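Local coordinates for Mlr6093 protein (Mesorhizobium loti, PDB 2QJ8) that is probably a zinc-dependent hydrolase of the aspartoacylase family, acting on carbon-nitrogen bonds in linear amides or on ester bonds, at residues E4-T9 / H21-P25; F38-R42 / V69-P73; L131-T136 / Q198-F202; K172-L176 / A222-G227. The contacts are given in a common frame with arbitrary orientation. Residue numbers count along the deposited sequence, not the author numbering.

Interaction 1 of 4, residues E4-T9 / H21-P25; sequences EAPHLT and HLVVP
The imidazole of His-7 lies with one face over Val-23, whose CB sits 4.0 Å from the ring centroid. Its p rotamer (chi1 59°) lets His-7 ND1 donate to Ala-5 O at 2.9 Å. The chains run antiparallel, extended except at Thr-9 (phi/psi -83/1). His-7 and Val-23 form a hydrogen-bonded pair, strong from Val-23 N to His-7 O (2.9 Å) but weak from His-7 N to Val-23 O (3.4 Å). The non-hydrogen-bonded pair Leu-8/Leu-22 follows on the other face, Leu-8 CD2 lying 3.8 Å from Leu-22 CD1. Beyond it Thr-9 N donates to His-21 O (2.9 Å), and Thr-9 OG1 (rotamer p) accepts from His-21 N (2.9 Å). Pro-25 CG packs 3.1 Å from Glu-4 O, proline suiting an end without further pairing. His-21 NE2 hydrogen-bonds to Gly-291 O of the second subunit. This is a beta hairpin of strands 7-8 and 16-24; Pro-6 and Leu-22 rest on helix 118-129, and strand 33-42 pairs with the far side of strand 16-24.

Interaction 2 of 4, residues F38-R42 / V69-P73; sequences FSCNR and VKWLP
The ring of Phe-38 forms the apolar centre, its chi1 of 160° and chi2 of 91° carrying it from strand 38-42 to helix 69-73. Val-69 CA stands over one ring face, 4.1 Å from the centroid and only 6° off the normal, a CH-pi contact. Val-69 CG1 lies 3.6 Å from Phe-38 CD1, Leu-72 CD1 4.2 Å from Phe-38 CE2 and Pro-73 CD 4.3 Å from Phe-38 CZ. A broad, flat aromatic suits this place because it spans a full helical turn. The two axes run almost parallel, 12° apart and 9.3 Å at closest approach. Along the strand, Phe-38, Cys-40 and Arg-42 point toward the helix. Cys-40, small and apolar, is buried against the end of this turn, its SG 4.1 Å from Leu-72 O. At the exposed edge Arg-42, with chi1 and chi2 both m, brings NH2 to Pro-73 O (2.9 Å) in a hydrogen bond. Pro-73 has no amide hydrogen, and the helix is kinked there. The arrangement is a helix packed on a beta-sheet in an alpha/beta domain: strand 33-42 lies between strands 16-24 and 79-84, Leu-72 reaching Ile-83, and Trp-71 faces helix 218-230.

Interaction 3 of 4, residues L131-T136 / Q198-F202; sequences LPVVDT and QGKTF
Lys-200, the residue most covered here, extends its side chain (chi1 m, then t throughout) toward the turn after helix 118-129. Its NZ donates to Gln-198 OE1 at 2.9 Å and weakly to Val-134 O at 2.9 Å; Leu-131 O also lies 2.6 Å from Lys-200 NZ. A long side chain ending in an ammonium group suits this place, reaching these oxygens from just before strand 201-208. Leu-131 to Val-133 form a 3-10 segment, after which the backbone becomes extended at Val-134. Gly-199, at phi/psi 64/37, provides the positive-phi exit from helix 190-197. Both segments lead from a helix into neighbouring parallel strands, 136-144 and 201-208, as in the alpha/beta fold of this family's catalytic domain. Thr-136 and Thr-201 make the parallel bridge, their CA atoms 4.7 Å apart. Thr-201 N donates to Asp-135 O (3.3 Å), and Thr-136 CA approaches Thr-201 O at 3.3 Å. Both beta-branched threonines suit extended backbone and share a water, 2.6 Å from Thr-136 OG1 and 2.9 Å from Thr-201 OG1.

Interaction 4 of 4, residues K172-L176 / A222-G227; sequences KAFKL and AGVRNG
Phe-174, with chi1 -79° (m) and chi2 60°, lays its ring against segment 222-227 of helix 218-230. Gly-227 CA sits over one face, 3.5 Å from the ring centroid and 13° off its normal, a CH-pi contact possible because glycine has no CB; one there would collide with Phe-174 CZ. Gly-223 makes similar room one turn earlier: its CA lies 3.3 Å from Phe-174 O in a CA-H...O contact and 4.0 Å from Leu-176 CD2. Leu-176, m then t, turns its end nearer the helix. Val-224 CG2 lies 4.3 Å from Phe-174 CE2. Asn-226 has its CA-CB bond directed toward the turn, and with chi1 m and chi2 -27° its ND2 donates to Phe-174 O (3.1 Å), satisfying a buried carbonyl. Lys-172 to Lys-175 form a type I turn, closed by Lys-175 N to Lys-172 O (3.0 Å); Lys-175 adopts positive phi (56/37). Glycines four residues apart, opening a smooth helix face to an aromatic, exemplify close loop-on-helix packing, here within an alpha/beta domain.

Interactions 2 and 4 are buried, interaction 3 is partly so, and interaction 1 lies at the surface. Interactions 1, 2 and 3 all reach the same mixed sheet: the first through its antiparallel margin, the second through a neighbouring strand covered by a helix, the third through two parallel strands. Chemistry follows place. Backbone pairing dominates at the margin, and aromatic packing fills the two buried contacts, with one side-chain-to-carbonyl hydrogen bond in each. Interaction 3 combines a parallel backbone bridge with a lysine set among oxygens. Interactions 2 and 4 touch, Trp-71 CH2 lying 3.8 Å from Arg-225 CG, whereas 1 and 4 are about 32 Å apart between centres.

Interaction 1 of 4, residues E4-T9 / H21-P25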
loop_
_atom_site.group_PDB
_atom_site.type_symbol
_atom_site.label_atom_id
_atom_site.label_comp_id
_atom_site.label_asym_id
_atom_site.label_seq_id
_atom_site.Cartn_x
_atom_site.Cartn_y
_atom_site.Cartn_z
ATOM N N GLU A 4 -7.797 -29.686 -24.096
ATOM C CA GLU A 4 -6.508 -29.825 -23.414
ATOM C C GLU A 4 -6.689 -30.000 -21.886
ATOM O O GLU A 4 -7.576 -29.403 -21.278
ATOM C CB GLU A 4 -5.733 -28.536 -23.786
ATOM C CG GLU A 4 -4.358 -28.259 -23.221
ATOM C CD GLU A 4 -3.784 -26.913 -23.744
ATOM O OE1 GLU A 4 -4.419 -25.840 -23.565
ATOM O OE2 GLU A 4 -2.667 -26.922 -24.301
ATOM N N ALA A 5 -5.880 -30.863 -21.283
ATOM C CA ALA A 5 -5.880 -31.030 -19.842
ATOM C C ALA A 5 -4.769 -30.092 -19.319
ATOM O O ALA A 5 -3.922 -29.626 -20.108
ATOM C CB ALA A 5 -5.613 -32.498 -19.462
ATOM N N PRO A 6 -4.783 -29.775 -18.011
ATOM C CA PRO A 6 -3.676 -28.999 -17.516
ATOM C C PRO A 6 -2.404 -29.852 -17.540
ATOM O O PRO A 6 -2.463 -31.053 -17.327
ATOM C CB PRO A 6 -4.101 -28.659 -16.073
ATOM C CG PRO A 6 -5.000 -29.736 -15.692
ATOM C CD PRO A 6 -5.748 -30.081 -16.936
ATOM N N HIS A 7 -1.265 -29.232 -17.815
ATOM C CA HIS A 7 -0.003 -29.954 -17.852
ATOM C C HIS A 7 1.148 -28.997 -17.692
ATOM O O HIS A 7 0.978 -27.788 -17.864
ATOM C CB HIS A 7 0.102 -30.688 -19.196
ATOM C CG HIS A 7 0.040 -29.769 -20.363
ATOM N ND1 HIS A 7 -1.152 -29.306 -20.876
ATOM C CD2 HIS A 7 1.021 -29.167 -21.073
ATOM C CE1 HIS A 7 -0.897 -28.460 -21.858
ATOM N NE2 HIS A 7 0.413 -28.356 -21.995
ATOM N N LEU A 8 2.307 -29.548 -17.340
ATOM C CA LEU A 8 3.551 -28.817 -17.275
ATOM C C LEU A 8 4.228 -28.997 -18.632
ATOM O O LEU A 8 4.121 -30.049 -19.252
ATOM C CB LEU A 8 4.459 -29.358 -16.171
ATOM C CG LEU A 8 3.963 -29.211 -14.721
ATOM C CD1 LEU A 8 4.864 -29.953 -13.783
ATOM C CD2 LEU A 8 3.871 -27.745 -14.317
ATOM N N THR A 9 4.936 -27.966 -19.077
ATOM C CA THR A 9 5.645 -27.999 -20.349
ATOM C C THR A 9 7.019 -28.682 -20.263
ATOM O O THR A 9 7.709 -28.766 -21.269
ATOM C CB THR A 9 5.807 -26.607 -20.899
ATOM O OG1 THR A 9 6.606 -25.839 -19.995
ATOM C CG2 THR A 9 4.442 -25.973 -21.101
ATOM N N HIS A 21 6.436 -23.872 -17.876
ATOM C CA HIS A 21 5.103 -23.357 -17.533
ATOM C C HIS A 21 4.111 -24.428 -17.151
ATOM O O HIS A 21 4.245 -25.579 -17.567
ATOM C CB HIS A 21 4.516 -22.604 -18.718
ATOM C CG HIS A 21 5.333 -21.433 -19.142
ATOM N ND1 HIS A 21 6.407 -21.552 -19.989
ATOM C CD2 HIS A 21 5.254 -20.124 -18.810
ATOM C CE1 HIS A 21 6.961 -20.370 -20.157
ATOM N NE2 HIS A 21 6.273 -19.486 -19.461
ATOM N N LEU A 22 3.125 -24.005 -16.353
ATOM C CA LEU A 22 1.935 -24.785 -16.012
ATOM C C LEU A 22 0.827 -24.191 -16.881
ATOM O O LEU A 22 0.452 -23.018 -16.727
ATOM C CB LEU A 22 1.599 -24.663 -14.523
ATOM C CG LEU A 22 0.284 -25.288 -14.008
ATOM C CD1 LEU A 22 0.178 -26.782 -14.332
ATOM C CD2 LEU A 22 0.227 -25.067 -12.492
ATOM N N VAL A 23 0.279 -25.016 -17.770
ATOM C CA VAL A 23 -0.733 -24.594 -18.699
ATOM C C VAL A 23 -2.101 -24.871 -18.112
ATOM O O VAL A 23 -2.390 -26.000 -17.738
ATOM C CB VAL A 23 -0.526 -25.258 -20.071
ATOM C CG1 VAL A 23 -1.624 -24.859 -21.035
ATOM C CG2 VAL A 23 0.877 -24.853 -20.622
ATOM N N VAL A 24 -2.889 -23.802 -17.955
ATOM C CA VAL A 24 -4.250 -23.874 -17.455
ATOM C C VAL A 24 -5.088 -23.795 -18.717
ATOM O O VAL A 24 -5.085 -22.755 -19.364
ATOM C CB VAL A 24 -4.571 -22.713 -16.492
ATOM C CG1 VAL A 24 -5.980 -22.871 -15.909
ATOM C CG2 VAL A 24 -3.521 -22.641 -15.395
ATOM N N PRO A 25 -5.805 -24.880 -19.083
ATOM C CA PRO A 25 -6.580 -24.850 -20.331
ATOM C C PRO A 25 -7.603 -23.729 -20.425
ATOM O O PRO A 25 -8.017 -23.154 -19.420
ATOM C CB PRO A 25 -7.293 -26.210 -20.338
ATOM C CG PRO A 25 -6.453 -27.060 -19.502
ATOM C CD PRO A 25 -5.952 -26.181 -18.409
HETATM O O HOH W 1 7.591 -23.756 -21.265
#

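Interaction 2 of 4, residues F38-R42 / V69-P73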
loop_
_atom_site.group_PDB
_atom_site.type_symbol
_atom_site.label_atom_id
_atom_site.label_comp_id
_atom_site.label_asym_id
_atom_site.label_seq_id
_atom_site.Cartn_x
_atom_site.Cartn_y
_atom_site.Cartn_z
ATOM N N PHE A 38 9.428 -22.916 -11.873
ATOM C CA PHE A 38 10.817 -23.268 -11.684
ATOM C C PHE A 38 10.826 -24.570 -10.885
ATOM O O PHE A 38 10.001 -24.738 -9.979
ATOM C CB PHE A 38 11.506 -22.170 -10.894
ATOM C CG PHE A 38 12.779 -22.588 -10.216
ATOM C CD1 PHE A 38 13.996 -22.450 -10.852
ATOM C CD2 PHE A 38 12.759 -23.061 -8.895
ATOM C CE1 PHE A 38 15.170 -22.790 -10.203
ATOM C CE2 PHE A 38 13.921 -23.411 -8.251
ATOM C CZ PHE A 38 15.122 -23.282 -8.895
ATOM N N SER A 39 11.725 -25.492 -11.224
ATOM C CA SER A 39 11.896 -26.696 -10.416
ATOM C C SER A 39 13.395 -27.042 -10.304
ATOM O O SER A 39 14.117 -26.971 -11.293
ATOM C CB SER A 39 11.073 -27.840 -10.972
ATOM O OG SER A 39 11.244 -28.992 -10.180
ATOM N N CYS A 40 13.860 -27.329 -9.086
ATOM C CA CYS A 40 15.261 -27.719 -8.847
ATOM C C CYS A 40 15.225 -29.103 -8.219
ATOM O O CYS A 40 14.783 -29.261 -7.108
ATOM C CB CYS A 40 15.984 -26.717 -7.978
ATOM S SG CYS A 40 17.792 -26.998 -7.823
ATOM N N ASN A 41 15.641 -30.097 -8.985
ATOM C CA ASN A 41 15.631 -31.475 -8.570
ATOM C C ASN A 41 17.055 -31.935 -8.243
ATOM O O ASN A 41 17.841 -32.133 -9.152
ATOM C CB ASN A 41 15.038 -32.284 -9.716
ATOM C CG ASN A 41 14.894 -33.759 -9.412
ATOM O OD1 ASN A 41 15.390 -34.279 -8.422
ATOM N ND2 ASN A 41 14.198 -34.442 -10.289
ATOM N N ARG A 42 17.350 -32.102 -6.946
ATOM C CA ARG A 42 18.641 -32.585 -6.478
ATOM C C ARG A 42 18.552 -34.000 -5.873
ATOM O O ARG A 42 19.217 -34.305 -4.897
ATOM C CB ARG A 42 19.249 -31.597 -5.479
ATOM C CG ARG A 42 19.496 -30.217 -5.993
ATOM C CD ARG A 42 20.421 -30.235 -7.189
ATOM N NE ARG A 42 20.854 -28.910 -7.600
ATOM C CZ ARG A 42 21.397 -28.612 -8.780
ATOM N NH1 ARG A 42 21.581 -29.530 -9.727
ATOM N NH2 ARG A 42 21.756 -27.365 -9.030
ATOM N N VAL A 69 14.482 -18.554 -6.813
ATOM C CA VAL A 69 14.728 -19.124 -8.145
ATOM C C VAL A 69 16.193 -18.970 -8.574
ATOM O O VAL A 69 16.771 -19.905 -9.124
ATOM C CB VAL A 69 13.769 -18.545 -9.220
ATOM C CG1 VAL A 69 14.257 -18.880 -10.630
ATOM C CG2 VAL A 69 12.363 -19.075 -9.006
ATOM N N LYS A 70 16.786 -17.820 -8.308
ATOM C CA LYS A 70 18.193 -17.585 -8.638
ATOM C C LYS A 70 19.226 -18.149 -7.641
ATOM O O LYS A 70 20.369 -18.423 -8.030
ATOM C CB LYS A 70 18.434 -16.079 -8.838
ATOM C CG LYS A 70 17.830 -15.535 -10.124
ATOM C CD LYS A 70 18.098 -14.057 -10.299
ATOM N N TRP A 71 18.829 -18.315 -6.375
ATOM C CA TRP A 71 19.720 -18.748 -5.290
ATOM C C TRP A 71 19.773 -20.245 -5.085
ATOM O O TRP A 71 20.833 -20.775 -4.782
ATOM C CB TRP A 71 19.302 -18.044 -4.000
ATOM C CG TRP A 71 19.955 -18.457 -2.734
ATOM C CD1 TRP A 71 21.207 -18.141 -2.315
ATOM C CD2 TRP A 71 19.341 -19.165 -1.659
ATOM N NE1 TRP A 71 21.429 -18.643 -1.057
ATOM C CE2 TRP A 71 20.300 -19.282 -0.631
ATOM C CE3 TRP A 71 18.090 -19.736 -1.474
ATOM C CZ2 TRP A 71 20.036 -19.930 0.572
ATOM C CZ3 TRP A 71 17.834 -20.402 -0.278
ATOM C CH2 TRP A 71 18.797 -20.485 0.722
ATOM N N LEU A 72 18.639 -20.921 -5.254
ATOM C CA LEU A 72 18.575 -22.355 -5.053
ATOM C C LEU A 72 19.439 -23.262 -5.946
ATOM O O LEU A 72 19.812 -24.338 -5.484
ATOM C CB LEU A 72 17.130 -22.837 -5.083
ATOM C CG LEU A 72 16.307 -22.422 -3.886
ATOM C CD1 LEU A 72 14.864 -22.747 -4.227
ATOM C CD2 LEU A 72 16.792 -23.082 -2.580
ATOM N N PRO A 73 19.690 -22.889 -7.226
ATOM C CA PRO A 73 20.626 -23.695 -8.006
ATOM C C PRO A 73 21.988 -23.963 -7.335
ATOM O O PRO A 73 22.498 -25.061 -7.523
ATOM C CB PRO A 73 20.773 -22.908 -9.312
ATOM C CG PRO A 73 19.385 -22.256 -9.475
ATOM C CD PRO A 73 19.047 -21.845 -8.057
#

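Interaction 3 of 4, residues L131-T136 / Q198-F202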
loop_
_atom_site.group_PDB
_atom_site.type_symbol
_atom_site.label_atom_id
_atom_site.label_comp_id
_atom_site.label_asym_id
_atom_site.label_seq_id
_atom_site.Cartn_x
_atom_site.Cartn_y
_atom_site.Cartn_z
ATOM N N LEU A 131 0.568 -30.280 -6.378
ATOM C CA LEU A 131 0.272 -30.763 -5.028
ATOM C C LEU A 131 0.588 -32.226 -4.760
ATOM O O LEU A 131 1.086 -32.523 -3.682
ATOM C CB LEU A 131 -1.168 -30.443 -4.613
ATOM C CG LEU A 131 -1.531 -28.965 -4.551
ATOM C CD1 LEU A 131 -2.896 -28.854 -3.886
ATOM C CD2 LEU A 131 -0.485 -28.160 -3.806
ATOM N N PRO A 132 0.308 -33.136 -5.727
ATOM C CA PRO A 132 0.598 -34.551 -5.452
ATOM C C PRO A 132 2.100 -34.927 -5.283
ATOM O O PRO A 132 2.398 -35.936 -4.648
ATOM C CB PRO A 132 -0.028 -35.275 -6.647
ATOM C CG PRO A 132 -1.034 -34.294 -7.215
ATOM C CD PRO A 132 -0.318 -32.987 -7.057
ATOM N N VAL A 133 3.007 -34.093 -5.778
ATOM C CA VAL A 133 4.429 -34.347 -5.672
ATOM C C VAL A 133 5.136 -33.637 -4.511
ATOM O O VAL A 133 6.361 -33.760 -4.391
ATOM C CB VAL A 133 5.125 -34.082 -7.017
ATOM C CG1 VAL A 133 4.365 -34.810 -8.099
ATOM C CG2 VAL A 133 5.228 -32.583 -7.349
ATOM N N VAL A 134 4.395 -32.923 -3.650
ATOM C CA VAL A 134 5.013 -32.247 -2.510
ATOM C C VAL A 134 4.381 -32.608 -1.164
ATOM O O VAL A 134 3.214 -32.925 -1.081
ATOM C CB VAL A 134 5.105 -30.709 -2.716
ATOM C CG1 VAL A 134 5.907 -30.408 -4.005
ATOM C CG2 VAL A 134 3.713 -30.054 -2.757
ATOM N N ASP A 135 5.202 -32.596 -0.119
ATOM C CA ASP A 135 4.761 -32.839 1.248
ATOM C C ASP A 135 4.577 -31.543 2.046
ATOM O O ASP A 135 3.957 -31.578 3.110
ATOM C CB ASP A 135 5.780 -33.704 1.982
ATOM C CG ASP A 135 5.894 -35.134 1.400
ATOM O OD1 ASP A 135 4.851 -35.704 1.022
ATOM O OD2 ASP A 135 7.027 -35.680 1.350
ATOM N N THR A 136 5.115 -30.435 1.548
ATOM C CA THR A 136 5.153 -29.148 2.267
ATOM C C THR A 136 4.843 -28.073 1.251
ATOM O O THR A 136 5.286 -28.149 0.111
ATOM C CB THR A 136 6.555 -28.931 2.946
ATOM O OG1 THR A 136 6.840 -30.029 3.817
ATOM C CG2 THR A 136 6.644 -27.624 3.777
ATOM N N GLN A 198 -5.268 -33.596 2.848
ATOM C CA GLN A 198 -3.985 -34.221 2.488
ATOM C C GLN A 198 -2.990 -34.455 3.619
ATOM O O GLN A 198 -2.020 -35.169 3.416
ATOM C CB GLN A 198 -3.321 -33.441 1.355
ATOM C CG GLN A 198 -4.150 -33.475 0.092
ATOM C CD GLN A 198 -3.512 -32.774 -1.061
ATOM O OE1 GLN A 198 -2.323 -32.420 -1.043
ATOM N NE2 GLN A 198 -4.300 -32.566 -2.089
ATOM N N GLY A 199 -3.209 -33.860 4.783
ATOM C CA GLY A 199 -2.351 -34.102 5.929
ATOM C C GLY A 199 -0.930 -33.640 5.752
ATOM O O GLY A 199 0.000 -34.281 6.247
ATOM N N LYS A 200 -0.773 -32.514 5.063
ATOM C CA LYS A 200 0.513 -31.930 4.746
ATOM C C LYS A 200 0.851 -30.722 5.626
ATOM O O LYS A 200 0.022 -30.205 6.428
ATOM C CB LYS A 200 0.545 -31.575 3.237
ATOM C CG LYS A 200 0.588 -32.844 2.346
ATOM C CD LYS A 200 0.541 -32.541 0.839
ATOM C CE LYS A 200 0.491 -33.847 0.018
ATOM N NZ LYS A 200 0.359 -33.561 -1.444
ATOM N N THR A 201 2.116 -30.325 5.520
ATOM C CA THR A 201 2.652 -29.152 6.223
ATOM C C THR A 201 2.369 -27.954 5.342
ATOM O O THR A 201 2.811 -27.911 4.210
ATOM C CB THR A 201 4.138 -29.303 6.472
ATOM O OG1 THR A 201 4.314 -30.438 7.313
ATOM C CG2 THR A 201 4.739 -28.023 7.159
ATOM N N PHE A 202 1.519 -27.042 5.815
ATOM C CA PHE A 202 1.195 -25.837 5.074
ATOM C C PHE A 202 1.647 -24.644 5.906
ATOM O O PHE A 202 1.169 -24.478 7.036
ATOM C CB PHE A 202 -0.299 -25.791 4.803
ATOM C CG PHE A 202 -0.761 -24.582 4.028
ATOM C CD1 PHE A 202 -0.068 -24.132 2.889
ATOM C CD2 PHE A 202 -1.939 -23.933 4.383
ATOM C CE1 PHE A 202 -0.501 -23.042 2.156
ATOM C CE2 PHE A 202 -2.398 -22.831 3.639
ATOM C CZ PHE A 202 -1.666 -22.382 2.524
HETATM O O HOH W 2 7.054 -30.833 6.302
#

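Interaction 4 of 4, residues K172-L176 / A222-G227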
loop_
_atom_site.group_PDB
_atom_site.type_symbol
_atom_site.label_atom_id
_atom_site.label_comp_id
_atom_site.label_asym_id
_atom_site.label_seq_id
_atom_site.Cartn_x
_atom_site.Cartn_y
_atom_site.Cartn_z
ATOM N N LYS A 172 8.237 -21.939 13.604
ATOM C CA LYS A 172 9.104 -21.267 14.570
ATOM C C LYS A 172 10.582 -21.267 14.167
ATOM O O LYS A 172 11.285 -20.294 14.446
ATOM C CB LYS A 172 8.945 -21.895 15.967
ATOM C CG LYS A 172 7.613 -21.557 16.646
ATOM C CD LYS A 172 7.468 -22.309 17.984
ATOM C CE LYS A 172 6.165 -21.946 18.697
ATOM N NZ LYS A 172 5.916 -22.768 19.935
ATOM N N ALA A 173 11.021 -22.353 13.512
ATOM C CA ALA A 173 12.373 -22.498 12.964
ATOM C C ALA A 173 12.732 -21.481 11.843
ATOM O O ALA A 173 13.898 -21.379 11.497
ATOM C CB ALA A 173 12.617 -23.949 12.458
ATOM N N PHE A 174 11.751 -20.758 11.286
ATOM C CA PHE A 174 12.004 -19.670 10.322
ATOM C C PHE A 174 12.634 -18.470 11.050
ATOM O O PHE A 174 13.271 -17.642 10.406
ATOM C CB PHE A 174 10.729 -19.176 9.622
ATOM C CG PHE A 174 10.241 -20.049 8.488
ATOM C CD1 PHE A 174 9.897 -21.375 8.694
ATOM C CD2 PHE A 174 10.047 -19.523 7.237
ATOM C CE1 PHE A 174 9.408 -22.153 7.671
ATOM C CE2 PHE A 174 9.560 -20.318 6.195
ATOM C CZ PHE A 174 9.264 -21.643 6.427
ATOM N N LYS A 175 12.465 -18.391 12.380
ATOM C CA LYS A 175 12.971 -17.315 13.201
ATOM C C LYS A 175 12.497 -15.915 12.764
ATOM O O LYS A 175 13.254 -14.959 12.810
ATOM C CB LYS A 175 14.501 -17.385 13.320
ATOM C CG LYS A 175 15.027 -18.770 13.629
ATOM C CD LYS A 175 16.467 -18.740 14.117
ATOM C CE LYS A 175 17.073 -20.146 14.192
ATOM N NZ LYS A 175 16.144 -21.210 14.728
ATOM N N LEU A 176 11.251 -15.804 12.304
ATOM C CA LEU A 176 10.675 -14.510 11.979
ATOM C C LEU A 176 10.325 -13.782 13.302
ATOM O O LEU A 176 10.259 -14.424 14.375
ATOM C CB LEU A 176 9.414 -14.678 11.124
ATOM C CG LEU A 176 9.650 -15.143 9.698
ATOM C CD1 LEU A 176 8.317 -15.634 9.051
ATOM C CD2 LEU A 176 10.321 -14.052 8.848
ATOM N N ALA A 222 15.926 -13.947 5.067
ATOM C CA ALA A 222 16.640 -14.688 6.109
ATOM C C ALA A 222 15.715 -15.739 6.747
ATOM O O ALA A 222 16.164 -16.851 7.059
ATOM C CB ALA A 222 17.206 -13.737 7.174
ATOM N N GLY A 223 14.450 -15.355 6.937
ATOM C CA GLY A 223 13.413 -16.196 7.479
ATOM C C GLY A 223 13.191 -17.427 6.635
ATOM O O GLY A 223 13.210 -18.535 7.143
ATOM N N VAL A 224 12.979 -17.223 5.342
ATOM C CA VAL A 224 12.740 -18.337 4.424
ATOM C C VAL A 224 13.960 -19.242 4.286
ATOM O O VAL A 224 13.804 -20.454 4.202
ATOM C CB VAL A 224 12.172 -17.848 3.096
ATOM C CG1 VAL A 224 12.122 -18.984 2.060
ATOM C CG2 VAL A 224 10.779 -17.259 3.362
ATOM N N ARG A 225 15.168 -18.673 4.341
ATOM C CA ARG A 225 16.396 -19.472 4.363
ATOM C C ARG A 225 16.480 -20.354 5.617
ATOM O O ARG A 225 16.857 -21.514 5.522
ATOM C CB ARG A 225 17.639 -18.585 4.278
ATOM C CG ARG A 225 18.951 -19.384 4.372
ATOM C CD ARG A 225 20.178 -18.526 4.286
ATOM N NE ARG A 225 21.369 -19.263 4.744
ATOM C CZ ARG A 225 21.790 -19.398 6.009
ATOM N NH1 ARG A 225 21.140 -18.848 7.042
ATOM N NH2 ARG A 225 22.898 -20.111 6.257
ATOM N N ASN A 226 16.171 -19.789 6.789
ATOM C CA ASN A 226 16.125 -20.560 8.040
ATOM C C ASN A 226 15.101 -21.714 7.926
ATOM O O ASN A 226 15.372 -22.847 8.353
ATOM C CB ASN A 226 15.763 -19.676 9.250
ATOM C CG ASN A 226 16.794 -18.590 9.557
ATOM O OD1 ASN A 226 17.961 -18.727 9.254
ATOM N ND2 ASN A 226 16.342 -17.492 10.161
ATOM N N GLY A 227 13.955 -21.413 7.311
ATOM C CA GLY A 227 12.901 -22.398 7.085
ATOM C C GLY A 227 13.385 -23.533 6.222
ATOM O O GLY A 227 13.150 -24.691 6.554
#